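Geranylgeranyl pyrophosphate synthase (Corynebacterium glutamicum, PDB 3LK5) probably catalyses the magnesium-dependent elongation of prenyl diphosphates in isoprenoid biosynthesis. Local coordinates at residues G246-I251 against T341-A346; F253-D258 against E334-Q339; A287-R292 against T327-E332. One frame throughout, in Å; residues are numbered along the deposited sequence. Where two conformers were deposited one is given.

Interaction 1 of 3, residues G246-I251 against T341-A346; sequences GHDIGI and TESGLA
G344 brings two long helices close together here: the axes of the two short segments approach to 7.9 Å. The tight part of the contact is built on backbone rather than on interlocking side chains. D248 lays its CB 3.6 Å from G344 CA. Next to it, I249 puts CG1 anti to its carbonyl carbon and then bends at chi2 (-50°), which swings CD1 onto the opposite helix. That methyl rests on main chain, 3.7 Å from T341 CA and 3.8 Å from G344 CA, one helical turn apart. I221 and helix 355-369 close round the same isoleucine, so this side is buried.

The other side is polar and looser, and both H247 and S343 are partly exposed there. H247 ND1 donates to D248 OD1 over 2.8 Å, with the oxygen in the ring plane and accepting through its anti lone pair. I251 CD1 lies over one face of the imidazole, toward its rim. These contacts should fix the rotation of the carboxylate, whose other oxygen, D248 OD2, lies 2.9 Å from S343 OG. Within its own helix S343 OG hydrogen-bonds to Q339 O. A nearly antiparallel helix pair (151°) drawn close at a glycine is a characteristic way of packing helices in an all-alpha bundle, here that of the isoprenoid synthase fold.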
loop_
_atom_site.group_PDB
_atom_site.type_symbol
_atom_site.label_atom_id
_atom_site.label_comp_id
_atom_site.label_asym_id
_atom_site.label_seq_id
_atom_site.Cartn_x
_atom_site.Cartn_y
_atom_site.Cartn_z
ATOM N N GLY A 246 -2.713 23.864 -9.851
ATOM C CA GLY A 246 -3.108 22.804 -8.924
ATOM C C GLY A 246 -2.731 23.171 -7.489
ATOM O O GLY A 246 -3.438 22.800 -6.540
ATOM N N HIS A 247 -1.583 23.822 -7.320
ATOM C CA HIS A 247 -1.122 24.199 -5.976
ATOM C C HIS A 247 -2.138 25.195 -5.353
ATOM O O HIS A 247 -2.655 24.952 -4.245
ATOM C CB HIS A 247 0.274 24.842 -6.041
ATOM C CG HIS A 247 0.703 25.538 -4.779
ATOM N ND1 HIS A 247 0.388 26.858 -4.498
ATOM C CD2 HIS A 247 1.480 25.113 -3.750
ATOM C CE1 HIS A 247 0.917 27.200 -3.331
ATOM N NE2 HIS A 247 1.585 26.161 -2.857
ATOM N N ASP A 248 -2.444 26.251 -6.101
ATOM C CA ASP A 248 -3.365 27.310 -5.619
ATOM C C ASP A 248 -4.806 26.830 -5.450
ATOM O O ASP A 248 -5.404 26.991 -4.386
ATOM C CB ASP A 248 -3.327 28.515 -6.540
ATOM C CG ASP A 248 -2.007 29.246 -6.496
ATOM O OD1 ASP A 248 -1.112 28.900 -5.689
ATOM O OD2 ASP A 248 -1.855 30.182 -7.280
ATOM N N ILE A 249 -5.359 26.205 -6.487
ATOM C CA ILE A 249 -6.711 25.691 -6.390
ATOM C C ILE A 249 -6.818 24.539 -5.359
ATOM O O ILE A 249 -7.825 24.418 -4.662
ATOM C CB ILE A 249 -7.266 25.284 -7.811
ATOM C CG1 ILE A 249 -7.163 26.469 -8.803
ATOM C CG2 ILE A 249 -8.728 24.750 -7.691
ATOM C CD1 ILE A 249 -7.769 27.868 -8.241
ATOM N N GLY A 250 -5.792 23.687 -5.267
ATOM C CA GLY A 250 -5.852 22.567 -4.311
ATOM C C GLY A 250 -5.891 23.042 -2.861
ATOM O O GLY A 250 -6.622 22.459 -2.016
ATOM N N ILE A 251 -5.078 24.062 -2.553
ATOM C CA ILE A 251 -5.107 24.631 -1.189
ATOM C C ILE A 251 -6.494 25.272 -0.951
ATOM O O ILE A 251 -7.123 25.021 0.082
ATOM C CB ILE A 251 -3.952 25.646 -0.928
ATOM C CG1 ILE A 251 -2.590 24.901 -0.883
ATOM C CG2 ILE A 251 -4.174 26.440 0.416
ATOM C CD1 ILE A 251 -1.421 25.831 -1.084
ATOM N N THR A 341 -7.933 31.408 -5.456
ATOM C CA THR A 341 -8.736 31.097 -6.624
ATOM C C THR A 341 -8.329 32.022 -7.789
ATOM O O THR A 341 -8.058 31.597 -8.919
ATOM C CB THR A 341 -10.249 31.143 -6.324
ATOM O OG1 THR A 341 -10.547 30.157 -5.325
ATOM C CG2 THR A 341 -11.032 30.811 -7.581
ATOM N N GLU A 342 -8.201 33.308 -7.472
ATOM C CA GLU A 342 -7.775 34.262 -8.475
ATOM C C GLU A 342 -6.372 33.952 -9.066
ATOM O O GLU A 342 -6.185 33.990 -10.305
ATOM C CB GLU A 342 -7.852 35.683 -7.867
ATOM C CG GLU A 342 -7.579 36.809 -8.853
ATOM C CD GLU A 342 -7.565 38.192 -8.186
ATOM O OE1 GLU A 342 -8.009 38.300 -7.010
ATOM O OE2 GLU A 342 -7.110 39.165 -8.841
ATOM N N SER A 343 -5.395 33.650 -8.206
ATOM C CA SER A 343 -4.052 33.384 -8.688
ATOM C C SER A 343 -3.968 32.031 -9.422
ATOM O O SER A 343 -3.291 31.917 -10.455
ATOM C CB SER A 343 -3.031 33.496 -7.533
ATOM O OG SER A 343 -3.345 32.544 -6.519
ATOM N N GLY A 344 -4.689 31.024 -8.930
ATOM C CA GLY A 344 -4.707 29.711 -9.632
ATOM C C GLY A 344 -5.260 29.847 -11.041
ATOM O O GLY A 344 -4.675 29.340 -11.995
ATOM N N LEU A 345 -6.381 30.552 -11.190
ATOM C CA LEU A 345 -6.953 30.748 -12.520
ATOM C C LEU A 345 -6.016 31.497 -13.460
ATOM O O LEU A 345 -5.901 31.145 -14.645
ATOM C CB LEU A 345 -8.286 31.483 -12.433
ATOM C CG LEU A 345 -9.443 30.755 -11.760
ATOM C CD1 LEU A 345 -10.618 31.705 -11.680
ATOM C CD2 LEU A 345 -9.799 29.516 -12.568
ATOM N N ALA A 346 -5.323 32.508 -12.914
ATOM C CA ALA A 346 -4.405 33.346 -13.704
ATOM C C ALA A 346 -3.290 32.525 -14.320
ATOM O O ALA A 346 -2.866 32.790 -15.446
ATOM C CB ALA A 346 -3.803 34.488 -12.845
#

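Interaction 2 of 3, residues F253-D258 against E334-Q339; sequences FQLRDD and EQRISQ
R256 grips the carboxylate of E334 end-on, with one terminal nitrogen to each oxygen. R256 NH1 donates to E334 OE2 over 2.8 Å in a nearly straight bond (166°), and R256 NH2 to E334 OE1 over 2.9 Å. Both oxygens lie close to the guanidinium plane but are met from above the carboxylate plane, because the two flat groups are turned 48° apart. Bends at chi2 and chi3 curl the arginine back across the interface to meet E334, whose side chain sets off away from the other helix, bends at chi2 and so reaches back. Outside the pair, T369 O accepts a hydrogen bond from R256 NE.

Beneath this bridge I337 CD1 sits over the centre of one face of the R256 guanidinium, 3.8 Å above it. The same methyl reaches inward to R256 N, at 3.6 Å. Deeper still, L255 and I337 slide past each other in opposite directions, with L255 CB 3.6 Å from I337 CG1, and L255 CD1 crosses to R336 CB at 3.9 Å. R336 sends its own charge elsewhere, to D209. The chemistry implies a partly exposed ion pair over a buried aliphatic layer, its guanidinium held in orientation by three hydrogen bonds at its edge and one methyl on its face.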
loop_
_atom_site.group_PDB
_atom_site.type_symbol
_atom_site.label_atom_id
_atom_site.label_comp_id
_atom_site.label_asym_id
_atom_site.label_seq_id
_atom_site.Cartn_x
_atom_site.Cartn_y
_atom_site.Cartn_z
ATOM N N PHE A 253 -9.307 24.549 -2.291
ATOM C CA PHE A 253 -10.285 23.489 -2.142
ATOM C C PHE A 253 -10.295 22.937 -0.710
ATOM O O PHE A 253 -11.374 22.737 -0.144
ATOM C CB PHE A 253 -9.968 22.368 -3.170
ATOM C CG PHE A 253 -10.689 21.081 -2.930
ATOM C CD1 PHE A 253 -12.014 20.918 -3.348
ATOM C CD2 PHE A 253 -10.034 20.003 -2.313
ATOM C CE1 PHE A 253 -12.694 19.691 -3.163
ATOM C CE2 PHE A 253 -10.708 18.766 -2.103
ATOM C CZ PHE A 253 -12.044 18.627 -2.531
ATOM N N GLN A 254 -9.124 22.682 -0.122
ATOM C CA GLN A 254 -9.101 22.161 1.253
ATOM C C GLN A 254 -9.671 23.204 2.224
ATOM O O GLN A 254 -10.398 22.862 3.157
ATOM C CB GLN A 254 -7.692 21.838 1.723
ATOM C CG GLN A 254 -7.734 21.143 3.114
ATOM C CD GLN A 254 -8.581 19.910 3.080
ATOM O OE1 GLN A 254 -8.384 19.066 2.216
ATOM N NE2 GLN A 254 -9.550 19.797 3.988
ATOM N N LEU A 255 -9.292 24.455 2.001
ATOM C CA LEU A 255 -9.861 25.554 2.872
ATOM C C LEU A 255 -11.378 25.609 2.796
ATOM O O LEU A 255 -12.046 25.753 3.828
ATOM C CB LEU A 255 -9.262 26.900 2.535
ATOM C CG LEU A 255 -7.739 27.061 2.764
ATOM C CD1 LEU A 255 -7.331 28.453 2.257
ATOM C CD2 LEU A 255 -7.353 26.876 4.247
ATOM N N ARG A 256 -11.926 25.480 1.585
ATOM C CA ARG A 256 -13.394 25.430 1.421
ATOM C C ARG A 256 -13.965 24.225 2.161
ATOM O O ARG A 256 -15.019 24.321 2.816
ATOM C CB ARG A 256 -13.811 25.372 -0.068
ATOM C CG ARG A 256 -15.343 25.218 -0.301
ATOM C CD ARG A 256 -16.170 26.367 0.391
ATOM N NE ARG A 256 -15.834 27.645 -0.231
ATOM C CZ ARG A 256 -15.958 28.850 0.336
ATOM N NH1 ARG A 256 -16.414 28.970 1.583
ATOM N NH2 ARG A 256 -15.602 29.931 -0.363
ATOM N N ASP A 257 -13.294 23.082 2.018
ATOM C CA ASP A 257 -13.729 21.860 2.689
ATOM C C ASP A 257 -13.705 22.004 4.239
ATOM O O ASP A 257 -14.608 21.499 4.929
ATOM C CB ASP A 257 -12.864 20.661 2.222
ATOM C CG ASP A 257 -13.413 19.993 0.947
ATOM O OD1 ASP A 257 -14.382 20.504 0.326
ATOM O OD2 ASP A 257 -12.868 18.936 0.546
ATOM N N ASP A 258 -12.687 22.706 4.756
ATOM C CA ASP A 258 -12.622 23.006 6.186
ATOM C C ASP A 258 -13.818 23.881 6.614
ATOM O O ASP A 258 -14.429 23.603 7.632
ATOM C CB ASP A 258 -11.348 23.736 6.558
ATOM C CG ASP A 258 -10.079 22.942 6.269
ATOM O OD1 ASP A 258 -10.107 21.691 6.148
ATOM O OD2 ASP A 258 -9.039 23.596 6.187
ATOM N N GLU A 334 -11.913 32.795 4.136
ATOM C CA GLU A 334 -12.613 33.153 2.896
ATOM C C GLU A 334 -11.750 34.074 2.017
ATOM O O GLU A 334 -11.701 33.893 0.801
ATOM C CB GLU A 334 -14.010 33.750 3.179
ATOM C CG GLU A 334 -15.035 32.745 3.775
ATOM C CD GLU A 334 -15.839 31.977 2.717
ATOM O OE1 GLU A 334 -15.505 32.110 1.513
ATOM O OE2 GLU A 334 -16.818 31.252 3.079
ATOM N N GLN A 335 -11.060 35.044 2.629
ATOM C CA GLN A 335 -10.130 35.901 1.877
ATOM C C GLN A 335 -8.999 35.105 1.222
ATOM O O GLN A 335 -8.623 35.369 0.076
ATOM C CB GLN A 335 -9.569 37.043 2.766
ATOM C CG GLN A 335 -10.627 38.155 3.067
ATOM C CD GLN A 335 -10.360 38.986 4.368
ATOM O OE1 GLN A 335 -11.268 39.702 4.856
ATOM N NE2 GLN A 335 -9.142 38.873 4.930
ATOM N N ARG A 336 -8.435 34.154 1.954
ATOM C CA ARG A 336 -7.377 33.295 1.388
ATOM C C ARG A 336 -7.909 32.492 0.195
ATOM O O ARG A 336 -7.227 32.373 -0.826
ATOM C CB ARG A 336 -6.884 32.303 2.434
ATOM C CG ARG A 336 -5.993 32.903 3.489
ATOM C CD ARG A 336 -5.390 31.768 4.273
ATOM N NE ARG A 336 -4.631 32.208 5.432
ATOM C CZ ARG A 336 -3.631 31.496 5.945
ATOM N NH1 ARG A 336 -3.275 30.317 5.399
ATOM N NH2 ARG A 336 -2.995 31.955 7.014
ATOM N N ILE A 337 -9.133 31.972 0.319
ATOM C CA ILE A 337 -9.758 31.173 -0.767
ATOM C C ILE A 337 -9.892 32.058 -2.008
ATOM O O ILE A 337 -9.542 31.669 -3.139
ATOM C CB ILE A 337 -11.129 30.584 -0.303
ATOM C CG1 ILE A 337 -10.930 29.513 0.793
ATOM C CG2 ILE A 337 -11.963 30.000 -1.489
ATOM C CD1 ILE A 337 -12.238 29.101 1.460
ATOM N N SER A 338 -10.376 33.286 -1.800
ATOM C CA SER A 338 -10.557 34.227 -2.904
ATOM C C SER A 338 -9.245 34.514 -3.625
ATOM O O SER A 338 -9.184 34.481 -4.870
ATOM C CB SER A 338 -11.186 35.531 -2.370
ATOM O OG SER A 338 -12.552 35.297 -2.106
ATOM N N GLN A 339 -8.206 34.814 -2.846
ATOM C CA GLN A 339 -6.879 35.153 -3.351
ATOM C C GLN A 339 -6.306 33.988 -4.170
ATOM O O GLN A 339 -5.774 34.172 -5.284
ATOM C CB GLN A 339 -5.918 35.371 -2.172
ATOM C CG GLN A 339 -5.959 36.690 -1.443
ATOM C CD GLN A 339 -4.831 36.769 -0.400
ATOM O OE1 GLN A 339 -4.941 36.231 0.717
ATOM N NE2 GLN A 339 -3.738 37.430 -0.771
#

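Interaction 3 of 3, residues A287-R292 against T327-E332; sequences ALALQR and TGAEEE
With CG anti to its carbonyl carbon (chi1 -65°) and an extended chain from CG to NE, R292 reaches across the start of helix 329-347, and E332, its CG anti to the backbone N (chi1 -172°), extends to meet it. The helix starts with an ST turn: T327 OG1 accepts from A329 N at 3.1 Å and also bonds to I324 O, while G328, with positive phi, occupies the N-cap position.

R292 holds this turn and the first helical turn together. R292 NE and R292 NH2 both donate to E332 OE1, each at 3.0 Å, in a side-on grip by two nitrogens on one oxygen, with the two planes 78° apart. R292 NH1 goes the other way and donates to T327 O at 3.0 Å, a more bent bond to a carbonyl that also receives Q296 NE2.

Alongside, small residues allow close backbone packing. The A329 CB methyl sits 3.6 Å from A289 N, and T327 CG2 touches A289 O. L288 crosses E332 at about a right angle, its two methyls against the carboxylate. Over the centre of one face of the R292 guanidinium, 4.0 Å above its plane, lies the carbonyl oxygen of G328.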
loop_
_atom_site.group_PDB
_atom_site.type_symbol
_atom_site.label_atom_id
_atom_site.label_comp_id
_atom_site.label_asym_id
_atom_site.label_seq_id
_atom_site.Cartn_x
_atom_site.Cartn_y
_atom_site.Cartn_z
ATOM N N ALA A 287 -6.597 26.933 13.676
ATOM C CA ALA A 287 -5.368 27.578 14.138
ATOM C C ALA A 287 -5.525 29.100 14.223
ATOM O O ALA A 287 -5.133 29.727 15.226
ATOM C CB ALA A 287 -4.181 27.199 13.247
ATOM N N LEU A 288 -6.098 29.686 13.177
ATOM C CA LEU A 288 -6.394 31.102 13.151
ATOM C C LEU A 288 -7.448 31.486 14.210
ATOM O O LEU A 288 -7.317 32.555 14.835
ATOM C CB LEU A 288 -6.830 31.552 11.755
ATOM C CG LEU A 288 -5.802 31.515 10.596
ATOM C CD1 LEU A 288 -6.530 31.727 9.248
ATOM C CD2 LEU A 288 -4.706 32.567 10.784
ATOM N N ALA A 289 -8.456 30.634 14.449
ATOM C CA ALA A 289 -9.453 30.939 15.494
ATOM C C ALA A 289 -8.809 31.026 16.882
ATOM O O ALA A 289 -9.204 31.873 17.697
ATOM C CB ALA A 289 -10.591 29.923 15.497
ATOM N N LEU A 290 -7.834 30.155 17.143
ATOM C CA LEU A 290 -7.173 30.131 18.449
ATOM C C LEU A 290 -6.213 31.290 18.578
ATOM O O LEU A 290 -6.197 31.967 19.606
ATOM C CB LEU A 290 -6.489 28.792 18.724
ATOM C CG LEU A 290 -7.456 27.630 18.956
ATOM C CD1 LEU A 290 -6.718 26.259 18.868
ATOM C CD2 LEU A 290 -8.184 27.794 20.292
ATOM N N GLN A 291 -5.455 31.557 17.519
ATOM C CA GLN A 291 -4.588 32.749 17.455
ATOM C C GLN A 291 -5.368 34.019 17.850
ATOM O O GLN A 291 -4.945 34.833 18.690
ATOM C CB GLN A 291 -4.106 32.883 16.016
ATOM C CG GLN A 291 -2.867 33.682 15.757
ATOM C CD GLN A 291 -2.183 33.230 14.461
ATOM O OE1 GLN A 291 -1.528 32.176 14.426
ATOM N NE2 GLN A 291 -2.316 34.035 13.407
ATOM N N ARG A 292 -6.526 34.187 17.229
ATOM C CA ARG A 292 -7.349 35.360 17.478
ATOM C C ARG A 292 -8.039 35.349 18.833
ATOM O O ARG A 292 -8.068 36.376 19.522
ATOM C CB ARG A 292 -8.400 35.458 16.374
ATOM C CG ARG A 292 -7.852 35.711 15.023
ATOM C CD ARG A 292 -8.969 35.529 14.005
ATOM N NE ARG A 292 -8.589 36.203 12.789
ATOM C CZ ARG A 292 -8.878 37.470 12.534
ATOM N NH1 ARG A 292 -9.600 38.180 13.387
ATOM N NH2 ARG A 292 -8.475 38.012 11.404
ATOM N N THR A 327 -14.486 34.933 16.324
ATOM C CA THR A 327 -13.077 35.339 16.244
ATOM C C THR A 327 -12.756 36.134 14.965
ATOM O O THR A 327 -11.757 36.857 14.911
ATOM C CB THR A 327 -12.097 34.148 16.301
ATOM O OG1 THR A 327 -12.271 33.359 15.125
ATOM C CG2 THR A 327 -12.281 33.258 17.564
ATOM N N GLY A 328 -13.596 36.014 13.935
ATOM C CA GLY A 328 -13.244 36.581 12.632
ATOM C C GLY A 328 -12.416 35.657 11.724
ATOM O O GLY A 328 -12.092 36.030 10.578
ATOM N N ALA A 329 -12.063 34.468 12.210
ATOM C CA ALA A 329 -11.205 33.573 11.444
ATOM C C ALA A 329 -11.882 33.106 10.150
ATOM O O ALA A 329 -11.198 32.924 9.152
ATOM C CB ALA A 329 -10.757 32.360 12.281
ATOM N N GLU A 330 -13.204 32.914 10.165
ATOM C CA GLU A 330 -13.908 32.457 8.949
ATOM C C GLU A 330 -13.693 33.425 7.766
ATOM O O GLU A 330 -13.343 33.013 6.639
ATOM C CB GLU A 330 -15.394 32.199 9.246
ATOM C CG GLU A 330 -16.211 31.776 7.999
ATOM C CD GLU A 330 -17.662 31.588 8.315
ATOM O OE1 GLU A 330 -18.155 32.166 9.342
ATOM O OE2 GLU A 330 -18.339 30.883 7.542
ATOM N N GLU A 331 -13.861 34.725 8.005
ATOM C CA GLU A 331 -13.553 35.701 6.970
ATOM C C GLU A 331 -12.109 35.703 6.515
ATOM O O GLU A 331 -11.841 35.916 5.340
ATOM C CB GLU A 331 -14.053 37.143 7.329
ATOM C CG GLU A 331 -14.462 37.388 8.766
ATOM C CD GLU A 331 -15.773 36.733 9.171
ATOM O OE1 GLU A 331 -16.800 36.936 8.478
ATOM O OE2 GLU A 331 -15.774 36.027 10.204
ATOM N N GLU A 332 -11.154 35.493 7.421
ATOM C CA GLU A 332 -9.765 35.400 7.009
ATOM C C GLU A 332 -9.539 34.178 6.075
ATOM O O GLU A 332 -8.832 34.258 5.076
ATOM C CB GLU A 332 -8.852 35.302 8.253
ATOM C CG GLU A 332 -7.375 35.389 7.928
ATOM C CD GLU A 332 -6.466 35.559 9.186
ATOM O OE1 GLU A 332 -6.977 35.636 10.343
ATOM O OE2 GLU A 332 -5.226 35.613 8.991
#

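Helix 329-347 runs through all three contacts. Interactions 1 and 2, centres 10 Å apart, are successive sites along its antiparallel pairing with helix 236-263, glycine-close in the first and spaced by larger side chains in the second. The centre of interaction 3 lies about 13 Å from that of interaction 2, and the contact ties the start of the same helix to helix 284-296; the two meet where R336 NH2 packs 4.2 Å from L288 CD2. Interactions 1 and 3 do not touch, their nearest atoms being about 10 Å apart. Interaction 2 comes within about 12 Å of the metal site, measured between the side chains of L255 and the Mg(2+) ligand D194, with no metal bound to this chain.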